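Local coordinates for protein sugar-phosphate aldolase (Thermotoga maritima, PDB 1PVT) that belongs to the class II aldolase and adducin family and has its AraD-like alpha/beta fold, in which helices pack against a central mixed beta-sheet, at residues Phe51-Thr65 and Lys98-Ala111. Numbering follows the deposited sequence.
Sequences FDYDGPEMYLLITAT and KPTSEFPTHLMIHA
Phe51 directs its apolar ring at the first turns of helix 103-111: Leu107 CD1 lies at the ring edge, near its plane, 3.4 Å from Phe51 CZ, while CE2 touches Pro104 CB and CE1 reaches Met108 CE. Tyr53 adds ring carbons beside the Leu107 methyls, and its buried hydroxyl gives a hydrogen bond to Pro56 O (2.5 Å). Gly55 N lies 3.3 Å above the Tyr53 ring plane, over its centre; glycine suits the spot because a CB would run into Tyr53 OH. The flexible selenomethionine Met58 bends at its last torsion (chi3 91°), bringing CE to the helix backbone, 3.3 Å from Ala111 N. Ile62, beta-branched as suits a strand, has two arms: CD1, extended by two anti torsions (chi1 -173°, chi2 174°), lies over one face of the His106 ring, a CH-pi contact 4.1 Å from the centroid, and CG2 packs on Pro99 CB. That imidazole is held by Glu102, whose OE2 receives NE2-H, and by Ser31 at ND1. Backbones take over beyond Ile62: Thr100 N donates to a lone pair of Thr63 O (3.1 Å), and Thr65 N to Lys98 O (2.8 Å), flanking the single Ala64-Pro99 bridge. Thr100 OG1 accepts from Glu102 N in an ST turn leading into the helix. Strand 58-63, running roughly antiparallel to the helix, lies between strands 28-34 and 79-84, while Leu61 points away from helix 103-111 onto helix 2-19.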
loop_
_atom_site.group_PDB
_atom_site.type_symbol
_atom_site.label_atom_id
_atom_site.label_comp_id
_atom_site.label_asym_id
_atom_site.label_seq_id
_atom_site.Cartn_x
_atom_site.Cartn_y
_atom_site.Cartn_z
ATOM N N PHE A 51 -9.386 -7.573 -17.245
ATOM C CA PHE A 51 -8.782 -8.899 -17.175
ATOM C C PHE A 51 -9.764 -9.826 -16.459
ATOM O O PHE A 51 -10.757 -9.356 -15.897
ATOM C CB PHE A 51 -7.455 -8.833 -16.412
ATOM C CG PHE A 51 -7.578 -8.337 -14.985
ATOM C CD1 PHE A 51 -7.840 -9.225 -13.941
ATOM C CD2 PHE A 51 -7.405 -6.985 -14.687
ATOM C CE1 PHE A 51 -7.924 -8.774 -12.620
ATOM C CE2 PHE A 51 -7.488 -6.526 -13.376
ATOM C CZ PHE A 51 -7.747 -7.420 -12.340
ATOM N N ASP A 52 -9.505 -11.131 -16.469
ATOM C CA ASP A 52 -10.430 -12.047 -15.811
ATOM C C ASP A 52 -10.121 -12.369 -14.361
ATOM O O ASP A 52 -9.190 -13.124 -14.052
ATOM C CB ASP A 52 -10.555 -13.363 -16.567
ATOM C CG ASP A 52 -11.591 -14.281 -15.939
ATOM O OD1 ASP A 52 -11.370 -14.753 -14.795
ATOM O OD2 ASP A 52 -12.635 -14.507 -16.585
ATOM N N TYR A 53 -10.940 -11.813 -13.476
ATOM C CA TYR A 53 -10.783 -12.030 -12.055
ATOM C C TYR A 53 -11.416 -13.354 -11.653
ATOM O O TYR A 53 -12.588 -13.605 -11.931
ATOM C CB TYR A 53 -11.433 -10.892 -11.282
ATOM C CG TYR A 53 -11.353 -11.090 -9.805
ATOM C CD1 TYR A 53 -10.121 -11.138 -9.163
ATOM C CD2 TYR A 53 -12.505 -11.267 -9.046
ATOM C CE1 TYR A 53 -10.030 -11.359 -7.795
ATOM C CE2 TYR A 53 -12.436 -11.491 -7.674
ATOM C CZ TYR A 53 -11.193 -11.534 -7.050
ATOM O OH TYR A 53 -11.105 -11.744 -5.683
ATOM N N ASP A 54 -10.625 -14.194 -10.994
ATOM C CA ASP A 54 -11.082 -15.502 -10.551
ATOM C C ASP A 54 -10.855 -15.715 -9.054
ATOM O O ASP A 54 -10.771 -16.848 -8.582
ATOM C CB ASP A 54 -10.365 -16.597 -11.350
ATOM C CG ASP A 54 -10.653 -18.000 -10.821
ATOM O OD1 ASP A 54 -11.847 -18.367 -10.718
ATOM O OD2 ASP A 54 -9.686 -18.733 -10.506
ATOM N N GLY A 55 -10.748 -14.626 -8.304
ATOM C CA GLY A 55 -10.545 -14.750 -6.871
ATOM C C GLY A 55 -11.880 -14.642 -6.158
ATOM O O GLY A 55 -12.894 -14.368 -6.806
ATOM N N PRO A 56 -11.926 -14.851 -4.829
ATOM C CA PRO A 56 -13.185 -14.762 -4.075
ATOM C C PRO A 56 -13.899 -13.418 -4.235
ATOM O O PRO A 56 -13.404 -12.502 -4.891
ATOM C CB PRO A 56 -12.744 -15.005 -2.632
ATOM C CG PRO A 56 -11.563 -15.923 -2.793
ATOM C CD PRO A 56 -10.821 -15.296 -3.957
ATOM N N GLU A 57 -15.074 -13.313 -3.633
ATOM C CA GLU A 57 -15.850 -12.084 -3.692
ATOM C C GLU A 57 -15.425 -11.210 -2.521
ATOM O O GLU A 57 -15.094 -11.732 -1.452
ATOM C CB GLU A 57 -17.334 -12.405 -3.569
ATOM C CG GLU A 57 -18.191 -11.203 -3.244
ATOM C CD GLU A 57 -19.489 -11.593 -2.565
ATOM O OE1 GLU A 57 -19.432 -12.339 -1.561
ATOM O OE2 GLU A 57 -20.562 -11.154 -3.029
HETATM N N MSE A 58 -15.428 -9.890 -2.718
HETATM C CA MSE A 58 -15.051 -8.952 -1.654
HETATM C C MSE A 58 -15.475 -7.521 -1.940
HETATM O O MSE A 58 -15.893 -7.186 -3.042
HETATM C CB MSE A 58 -13.535 -8.961 -1.425
HETATM C CG MSE A 58 -12.733 -8.437 -2.615
HETATM SE SE MSE A 58 -10.881 -7.940 -2.242
HETATM C CE MSE A 58 -9.985 -9.620 -2.599
ATOM N N TYR A 59 -15.362 -6.687 -0.915
ATOM C CA TYR A 59 -15.673 -5.269 -1.017
ATOM C C TYR A 59 -14.417 -4.546 -0.576
ATOM O O TYR A 59 -13.922 -4.773 0.525
ATOM C CB TYR A 59 -16.793 -4.873 -0.065
ATOM C CG TYR A 59 -18.150 -5.410 -0.408
ATOM C CD1 TYR A 59 -18.991 -4.740 -1.292
ATOM C CD2 TYR A 59 -18.622 -6.564 0.204
ATOM C CE1 TYR A 59 -20.279 -5.204 -1.543
ATOM C CE2 TYR A 59 -19.897 -7.038 -0.042
ATOM C CZ TYR A 59 -20.726 -6.359 -0.907
ATOM O OH TYR A 59 -22.003 -6.839 -1.094
ATOM N N LEU A 60 -13.882 -3.685 -1.427
ATOM C CA LEU A 60 -12.696 -2.964 -1.024
ATOM C C LEU A 60 -12.740 -1.487 -1.402
ATOM O O LEU A 60 -13.266 -1.091 -2.457
ATOM C CB LEU A 60 -11.426 -3.621 -1.589
ATOM C CG LEU A 60 -10.862 -3.092 -2.912
ATOM C CD1 LEU A 60 -9.368 -3.388 -3.012
ATOM C CD2 LEU A 60 -11.627 -3.702 -4.070
ATOM N N LEU A 61 -12.194 -0.685 -0.491
ATOM C CA LEU A 61 -12.096 0.755 -0.633
ATOM C C LEU A 61 -10.702 1.023 -1.161
ATOM O O LEU A 61 -9.717 0.542 -0.605
ATOM C CB LEU A 61 -12.272 1.426 0.734
ATOM C CG LEU A 61 -13.694 1.586 1.288
ATOM C CD1 LEU A 61 -13.659 1.787 2.798
ATOM C CD2 LEU A 61 -14.376 2.756 0.574
ATOM N N ILE A 62 -10.615 1.772 -2.248
ATOM C CA ILE A 62 -9.319 2.083 -2.811
ATOM C C ILE A 62 -9.364 3.477 -3.404
ATOM O O ILE A 62 -10.387 3.917 -3.918
ATOM C CB ILE A 62 -8.923 1.068 -3.904
ATOM C CG1 ILE A 62 -7.484 1.319 -4.363
ATOM C CG2 ILE A 62 -9.855 1.199 -5.089
ATOM C CD1 ILE A 62 -6.959 0.280 -5.333
ATOM N N THR A 63 -8.249 4.182 -3.307
ATOM C CA THR A 63 -8.172 5.525 -3.840
ATOM C C THR A 63 -8.471 5.429 -5.329
ATOM O O THR A 63 -8.168 4.422 -5.965
ATOM C CB THR A 63 -6.767 6.151 -3.588
ATOM O OG1 THR A 63 -5.742 5.183 -3.846
ATOM C CG2 THR A 63 -6.641 6.604 -2.154
ATOM N N ALA A 64 -9.098 6.470 -5.865
ATOM C CA ALA A 64 -9.450 6.532 -7.280
ATOM C C ALA A 64 -8.255 6.945 -8.111
ATOM O O ALA A 64 -7.190 7.240 -7.588
ATOM C CB ALA A 64 -10.587 7.516 -7.500
ATOM N N THR A 65 -8.442 6.985 -9.419
ATOM C CA THR A 65 -7.362 7.339 -10.318
ATOM C C THR A 65 -7.131 8.844 -10.334
ATOM O O THR A 65 -8.078 9.627 -10.349
ATOM C CB THR A 65 -7.659 6.805 -11.740
ATOM O OG1 THR A 65 -6.642 7.244 -12.650
ATOM C CG2 THR A 65 -9.035 7.275 -12.202
ATOM N N LYS A 98 -12.778 5.987 -11.771
ATOM C CA LYS A 98 -12.415 4.582 -11.706
ATOM C C LYS A 98 -11.305 4.506 -10.681
ATOM O O LYS A 98 -10.612 5.491 -10.442
ATOM C CB LYS A 98 -11.903 4.096 -13.058
ATOM C CG LYS A 98 -12.970 4.070 -14.118
ATOM C CD LYS A 98 -12.398 3.730 -15.474
ATOM C CE LYS A 98 -13.508 3.417 -16.470
ATOM N NZ LYS A 98 -14.291 2.204 -16.071
ATOM N N PRO A 99 -11.117 3.341 -10.051
ATOM C CA PRO A 99 -10.042 3.269 -9.063
ATOM C C PRO A 99 -8.694 3.622 -9.701
ATOM O O PRO A 99 -8.603 3.948 -10.893
ATOM C CB PRO A 99 -10.089 1.813 -8.599
ATOM C CG PRO A 99 -11.500 1.410 -8.850
ATOM C CD PRO A 99 -11.810 2.048 -10.172
ATOM N N THR A 100 -7.649 3.555 -8.888
ATOM C CA THR A 100 -6.305 3.848 -9.346
ATOM C C THR A 100 -5.834 2.817 -10.361
ATOM O O THR A 100 -6.295 1.680 -10.373
ATOM C CB THR A 100 -5.320 3.843 -8.170
ATOM O OG1 THR A 100 -3.989 3.684 -8.671
ATOM C CG2 THR A 100 -5.630 2.706 -7.218
ATOM N N SER A 101 -4.904 3.223 -11.208
ATOM C CA SER A 101 -4.347 2.330 -12.205
ATOM C C SER A 101 -3.805 1.055 -11.542
ATOM O O SER A 101 -3.926 -0.034 -12.103
ATOM C CB SER A 101 -3.203 3.025 -12.953
ATOM O OG SER A 101 -3.572 4.318 -13.405
ATOM N N GLU A 102 -3.206 1.180 -10.357
ATOM C CA GLU A 102 -2.641 0.005 -9.689
ATOM C C GLU A 102 -3.658 -0.843 -8.941
ATOM O O GLU A 102 -3.313 -1.704 -8.126
ATOM C CB GLU A 102 -1.482 0.404 -8.761
ATOM C CG GLU A 102 -1.792 1.432 -7.701
ATOM C CD GLU A 102 -0.538 1.863 -6.961
ATOM O OE1 GLU A 102 0.429 2.276 -7.634
ATOM O OE2 GLU A 102 -0.515 1.792 -5.716
ATOM N N PHE A 103 -4.921 -0.590 -9.245
ATOM C CA PHE A 103 -6.031 -1.322 -8.658
ATOM C C PHE A 103 -5.804 -2.831 -8.822
ATOM O O PHE A 103 -5.897 -3.594 -7.855
ATOM C CB PHE A 103 -7.325 -0.839 -9.339
ATOM C CG PHE A 103 -8.418 -1.864 -9.421
ATOM C CD1 PHE A 103 -8.721 -2.695 -8.338
ATOM C CD2 PHE A 103 -9.166 -1.987 -10.593
ATOM C CE1 PHE A 103 -9.760 -3.646 -8.424
ATOM C CE2 PHE A 103 -10.202 -2.927 -10.693
ATOM C CZ PHE A 103 -10.499 -3.760 -9.607
ATOM N N PRO A 104 -5.479 -3.273 -10.046
ATOM C CA PRO A 104 -5.233 -4.685 -10.343
ATOM C C PRO A 104 -4.233 -5.298 -9.378
ATOM O O PRO A 104 -4.447 -6.395 -8.842
ATOM C CB PRO A 104 -4.687 -4.639 -11.756
ATOM C CG PRO A 104 -5.410 -3.472 -12.345
ATOM C CD PRO A 104 -5.309 -2.453 -11.257
ATOM N N THR A 105 -3.133 -4.579 -9.164
ATOM C CA THR A 105 -2.087 -5.041 -8.267
ATOM C C THR A 105 -2.653 -5.283 -6.876
ATOM O O THR A 105 -2.516 -6.369 -6.325
ATOM C CB THR A 105 -0.964 -4.022 -8.171
ATOM O OG1 THR A 105 -0.471 -3.727 -9.483
ATOM C CG2 THR A 105 0.155 -4.576 -7.334
ATOM N N HIS A 106 -3.300 -4.265 -6.320
ATOM C CA HIS A 106 -3.920 -4.352 -4.997
ATOM C C HIS A 106 -4.845 -5.549 -4.960
ATOM O O HIS A 106 -4.918 -6.286 -3.969
ATOM C CB HIS A 106 -4.751 -3.095 -4.715
ATOM C CG HIS A 106 -3.931 -1.885 -4.394
ATOM N ND1 HIS A 106 -3.883 -1.333 -3.132
ATOM C CD2 HIS A 106 -3.107 -1.135 -5.164
ATOM C CE1 HIS A 106 -3.067 -0.296 -3.138
ATOM N NE2 HIS A 106 -2.582 -0.154 -4.359
ATOM N N LEU A 107 -5.570 -5.719 -6.060
ATOM C CA LEU A 107 -6.508 -6.809 -6.182
ATOM C C LEU A 107 -5.839 -8.092 -5.775
ATOM O O LEU A 107 -6.297 -8.783 -4.865
ATOM C CB LEU A 107 -6.990 -6.940 -7.617
ATOM C CG LEU A 107 -8.507 -6.898 -7.752
ATOM C CD1 LEU A 107 -8.888 -7.416 -9.125
ATOM C CD2 LEU A 107 -9.155 -7.738 -6.654
HETATM N N MSE A 108 -4.735 -8.392 -6.446
HETATM C CA MSE A 108 -4.007 -9.615 -6.178
HETATM C C MSE A 108 -3.597 -9.835 -4.738
HETATM O O MSE A 108 -3.826 -10.915 -4.192
HETATM C CB MSE A 108 -2.790 -9.712 -7.090
HETATM C CG MSE A 108 -3.165 -9.893 -8.559
HETATM SE SE MSE A 108 -4.715 -11.084 -8.837
HETATM C CE MSE A 108 -5.816 -9.876 -9.917
ATOM N N ILE A 109 -2.995 -8.826 -4.116
ATOM C CA ILE A 109 -2.575 -8.976 -2.725
ATOM C C ILE A 109 -3.791 -9.227 -1.855
ATOM O O ILE A 109 -3.758 -10.054 -0.935
ATOM C CB ILE A 109 -1.883 -7.717 -2.164
ATOM C CG1 ILE A 109 -0.698 -7.313 -3.039
ATOM C CG2 ILE A 109 -1.404 -7.993 -0.746
ATOM C CD1 ILE A 109 -1.070 -6.453 -4.220
ATOM N N HIS A 110 -4.859 -8.493 -2.148
ATOM C CA HIS A 110 -6.087 -8.615 -1.387
ATOM C C HIS A 110 -6.650 -10.024 -1.456
ATOM O O HIS A 110 -6.912 -10.645 -0.422
ATOM C CB HIS A 110 -7.121 -7.598 -1.882
ATOM C CG HIS A 110 -7.003 -6.250 -1.231
ATOM N ND1 HIS A 110 -6.964 -6.084 0.139
ATOM C CD2 HIS A 110 -6.956 -5.004 -1.761
ATOM C CE1 HIS A 110 -6.899 -4.795 0.423
ATOM N NE2 HIS A 110 -6.894 -4.118 -0.712
ATOM N N ALA A 111 -6.830 -10.534 -2.670
ATOM C CA ALA A 111 -7.358 -11.878 -2.832
ATOM C C ALA A 111 -6.561 -12.850 -1.953
ATOM O O ALA A 111 -7.110 -13.500 -1.060
ATOM C CB ALA A 111 -7.284 -12.291 -4.298
HETATM O O HOH W 1 -4.011 6.351 -10.615
#